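Local coordinates for protein putative branched-chain amino acid aminotransferase IlvE (Streptococcus mutans, PDB 4DQN) that probably catalyses the pyridoxal-phosphate-dependent transfer of the amino group from leucine, isoleucine or valine to 2-oxoglutarate in branched-chain amino acid metabolism, at residues D177-H182 / S244-P249; L214-A217 / I222-V225. All coordinates share one frame; numbering follows the deposited sequence.

Contact 1 (177-182 with 244-249) and contact 2 (214-217 with 222-225) are neighbours, their centres 7 Å apart, and contact 2 falls within the sequence that separates the two segments of contact 1. Two consecutive glutamates join them. Glu223 OE1 lies 3.0 Å from Ser246 OG and Glu223 OE2 lies 2.9 Å from Ser244 OG, both hydrogen bonds; Glu224 OE1 probably accepts from Leu248 N at 3.0 Å, and OE2 reaches Arg178 NE only through a long, weak ion pair. The predicted cofactor lysine, Lys188, carries no cofactor here; its side chain is about 11 Å from that of Ala179, while contact 2 lies away from that site.

Contact 1 of 2, residues D177-H182 / S244-P249; sequences DRAAPH and SPSILP
With its OG anti to the backbone N (chi1 175°), beside its carbonyl carbon, Ser246 sends the hydroxyl out of its turn toward the facing loop 177-182. Ser246 OG ends 3.4 Å from Ala180 O and 3.9 Å from Ala179 CB, whose methyl points at the turn. Ala180 points its own methyl away, so it meets the serine through its carbonyl; Ser246 CB follows behind OG, 4.0 Å from Ala180 O. Pro181 comes in by its backbone too: Pro181 O is 4.4 Å from Ser246 CB, while the ring turns away and packs on Pro216.

The serine is presented by a type I beta turn, Ser244 to Ile247. Within it Ser246 N donates to Ser244 OG at 2.7 Å with an N-H...O angle of 153°, an ST turn, whereas the turn's bond from Ile247 N to Ser244 O is weak. The loop on the other side belongs to the dimer interface: Asp177 OD2 accepts from the backbone N of His182 of the second subunit, and His182 N donates to Asp177 OD2 of the second subunit in return. Farther along 244-249, the side chain of Leu248 touches Lys188, the predicted cofactor lysine, just before helix 251-262 begins.

The two loops therefore meet by van der Waals packing around one buried hydroxyl. Ser246 OG is satisfied by its hydrogen bond with Glu223 OE1, and a carboxylate in that place is consistent with the hydroxyl proton pointing there, which would leave Ala180 O as a close neighbour instead of a second acceptor. What positions the serine is thus its own turn and the glutamate, with the interface loop resting against the serine.

Contact 2 of 2, residues L214-A217 / I222-V225; sequences LDPA and IEEV
The two strands of a beta hairpin come together here, at the end where 211-214 gives way to its loop and 222-225 brings the chain back in the mixed sheet. Leu214 and Ile222 form an antiparallel non-hydrogen-bonded pair, their CA atoms 4.4 Å apart. Their side chains diverge from the root, yet Leu214 CD2 turns back to lie 3.9 Å from Ile222 CA and 4.0 Å from Ile222 CG1, one branch laid at a slant across the other.

Glu223 fills the rest of the contact. Its CG leaves beside the backbone N (chi1 -69°), and a bend at chi2 (-101°) lays the chain over the backbone of the outgoing chain, Leu214 to Pro216. Glu223 CG is pressed against the peptide that joins Leu214 to Asp215, 3.3 Å from Asp215 N. Beyond it the carboxylate spreads along the loop: Glu223 OE1 approaches Pro216 CD at 3.7 Å, and Glu223 OE2 approaches Asp215 CB at the same distance. The glutamate runs at about a right angle to the proline. Its oxygens face carbon here and take their hydrogen bonds from Ser244 and Ser246. Asp215 turns its carboxylate into the loop instead, OD1 accepting from the backbone N of Thr220 and Lys221 and OD2 bonding Thr218 OG1. Asp215 OD1 lies 5.8 Å from Glu223 OE2, far enough that any repulsion between the two carboxylates is probably modest.

Glu223 and Glu224 both face Tyr213, a classic beta bulge in the hairpin. On one flank Leu214 packs on Ile172 of the parallel strand 168-172; on the other, Ile222 and Val225 meet Phe230 of strand 228-234, so the hairpin lies between these two strands in the sheet.

Contact 1 of 2, residues D177-H182 / S244-P249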
# COMPACT_ATOMS: atom_id res chain seq x y z
N ASP A 177 10.10 8.88 1.04
CA ASP A 177 9.40 8.94 -0.24
C ASP A 177 7.98 8.40 -0.05
O ASP A 177 7.78 7.41 0.64
CB ASP A 177 10.11 8.08 -1.30
CG ASP A 177 11.55 8.52 -1.56
OD1 ASP A 177 11.80 9.74 -1.70
OD2 ASP A 177 12.43 7.63 -1.63
N ARG A 178 7.00 9.05 -0.67
CA ARG A 178 5.65 8.48 -0.64
C ARG A 178 5.47 7.46 -1.77
O ARG A 178 4.56 6.63 -1.72
CB ARG A 178 4.57 9.57 -0.67
CG ARG A 178 4.46 10.35 -1.96
CD ARG A 178 2.99 10.64 -2.25
NE ARG A 178 2.30 11.11 -1.05
CZ ARG A 178 0.99 10.94 -0.81
NH1 ARG A 178 0.23 10.31 -1.70
NH2 ARG A 178 0.46 11.39 0.32
N ALA A 179 6.34 7.51 -2.76
CA ALA A 179 6.27 6.60 -3.90
C ALA A 179 7.63 6.36 -4.56
O ALA A 179 8.53 7.21 -4.48
CB ALA A 179 5.28 7.11 -4.93
N ALA A 180 7.77 5.21 -5.22
CA ALA A 180 8.97 4.84 -5.97
C ALA A 180 8.95 5.51 -7.35
O ALA A 180 7.88 5.93 -7.81
CB ALA A 180 9.03 3.34 -6.12
N PRO A 181 10.12 5.60 -8.02
CA PRO A 181 10.14 6.15 -9.38
C PRO A 181 9.25 5.38 -10.36
O PRO A 181 8.57 6.00 -11.19
CB PRO A 181 11.61 6.03 -9.80
CG PRO A 181 12.37 6.08 -8.50
CD PRO A 181 11.49 5.36 -7.50
N HIS A 182 9.24 4.05 -10.26
CA HIS A 182 8.34 3.22 -11.06
C HIS A 182 7.40 2.42 -10.16
O HIS A 182 7.19 1.22 -10.38
CB HIS A 182 9.14 2.28 -11.95
CG HIS A 182 10.00 2.98 -12.96
ND1 HIS A 182 11.32 2.63 -13.18
CD2 HIS A 182 9.74 4.00 -13.81
CE1 HIS A 182 11.83 3.42 -14.12
NE2 HIS A 182 10.89 4.26 -14.51
N SER A 244 5.42 14.64 -13.16
CA SER A 244 6.21 13.43 -13.02
C SER A 244 5.28 12.24 -13.14
O SER A 244 4.10 12.36 -12.84
CB SER A 244 6.95 13.40 -11.68
OG SER A 244 7.04 12.07 -11.17
N PRO A 245 5.81 11.09 -13.59
CA PRO A 245 5.03 9.85 -13.67
C PRO A 245 4.86 9.22 -12.29
O PRO A 245 4.31 8.12 -12.18
CB PRO A 245 5.92 8.95 -14.53
CG PRO A 245 7.32 9.43 -14.25
CD PRO A 245 7.19 10.91 -14.09
N SER A 246 5.36 9.90 -11.26
CA SER A 246 5.34 9.41 -9.88
C SER A 246 4.34 10.24 -9.07
O SER A 246 4.11 10.00 -7.88
CB SER A 246 6.76 9.50 -9.28
OG SER A 246 6.77 9.13 -7.91
N ILE A 247 3.73 11.21 -9.74
CA ILE A 247 2.81 12.15 -9.11
C ILE A 247 1.35 11.78 -9.39
O ILE A 247 1.01 11.38 -10.51
CB ILE A 247 3.10 13.59 -9.64
CG1 ILE A 247 4.41 14.12 -9.04
CG2 ILE A 247 1.94 14.54 -9.35
CD1 ILE A 247 4.89 15.41 -9.71
N LEU A 248 0.50 11.90 -8.38
CA LEU A 248 -0.95 11.76 -8.58
C LEU A 248 -1.50 13.03 -9.23
O LEU A 248 -1.41 14.11 -8.66
CB LEU A 248 -1.67 11.56 -7.24
CG LEU A 248 -3.19 11.56 -7.40
CD1 LEU A 248 -3.71 10.14 -7.42
CD2 LEU A 248 -3.88 12.38 -6.31
N PRO A 249 -2.08 12.89 -10.43
CA PRO A 249 -2.64 14.06 -11.11
C PRO A 249 -4.01 14.46 -10.54
O PRO A 249 -4.99 13.74 -10.77
CB PRO A 249 -2.78 13.59 -12.57
CG PRO A 249 -2.82 12.07 -12.50
CD PRO A 249 -2.44 11.63 -11.10

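Contact 2 of 2, residues L214-A217 / I222-V225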
# COMPACT_ATOMS: atom_id res chain seq x y z
N LEU A 214 10.08 15.29 -2.74
CA LEU A 214 10.83 15.54 -3.97
C LEU A 214 10.88 14.27 -4.80
O LEU A 214 10.47 13.20 -4.32
CB LEU A 214 12.24 16.04 -3.67
CG LEU A 214 12.35 17.21 -2.70
CD1 LEU A 214 13.76 17.77 -2.69
CD2 LEU A 214 11.33 18.29 -3.08
N ASP A 215 11.36 14.37 -6.03
CA ASP A 215 11.40 13.21 -6.92
C ASP A 215 12.28 12.13 -6.31
O ASP A 215 13.38 12.41 -5.83
CB ASP A 215 11.85 13.61 -8.34
CG ASP A 215 13.32 13.94 -8.40
OD1 ASP A 215 13.69 15.05 -7.96
OD2 ASP A 215 14.09 13.10 -8.91
N PRO A 216 11.77 10.88 -6.26
CA PRO A 216 12.47 9.81 -5.53
C PRO A 216 13.81 9.41 -6.15
O PRO A 216 14.69 8.95 -5.41
CB PRO A 216 11.48 8.64 -5.56
CG PRO A 216 10.53 8.94 -6.70
CD PRO A 216 10.44 10.45 -6.75
N ALA A 217 13.98 9.59 -7.45
CA ALA A 217 15.24 9.25 -8.11
C ALA A 217 16.38 10.16 -7.66
O ALA A 217 17.41 9.70 -7.17
CB ALA A 217 15.09 9.31 -9.62
N ILE A 222 10.36 19.11 -7.15
CA ILE A 222 9.18 18.93 -6.31
C ILE A 222 8.19 17.98 -6.97
O ILE A 222 7.93 18.06 -8.18
CB ILE A 222 8.48 20.28 -6.03
CG1 ILE A 222 9.37 21.14 -5.12
CG2 ILE A 222 7.13 20.07 -5.37
CD1 ILE A 222 8.76 22.51 -4.80
N GLU A 223 7.65 17.06 -6.18
CA GLU A 223 6.63 16.14 -6.66
C GLU A 223 5.25 16.60 -6.22
O GLU A 223 4.41 17.00 -7.04
CB GLU A 223 6.87 14.74 -6.10
CG GLU A 223 8.11 14.08 -6.65
CD GLU A 223 7.80 13.07 -7.72
OE1 GLU A 223 7.14 12.05 -7.40
OE2 GLU A 223 8.21 13.29 -8.87
N GLU A 224 5.02 16.54 -4.92
CA GLU A 224 3.73 16.94 -4.38
C GLU A 224 3.77 17.33 -2.90
O GLU A 224 4.76 17.08 -2.20
CB GLU A 224 2.66 15.87 -4.66
CG GLU A 224 3.06 14.43 -4.33
CD GLU A 224 2.08 13.42 -4.90
OE1 GLU A 224 1.82 13.45 -6.12
OE2 GLU A 224 1.54 12.60 -4.12
N VAL A 225 2.67 17.93 -2.45
CA VAL A 225 2.52 18.48 -1.10
C VAL A 225 1.55 17.58 -0.34
O VAL A 225 0.33 17.75 -0.43
CB VAL A 225 1.96 19.90 -1.17
CG1 VAL A 225 2.08 20.61 0.18
CG2 VAL A 225 2.66 20.70 -2.27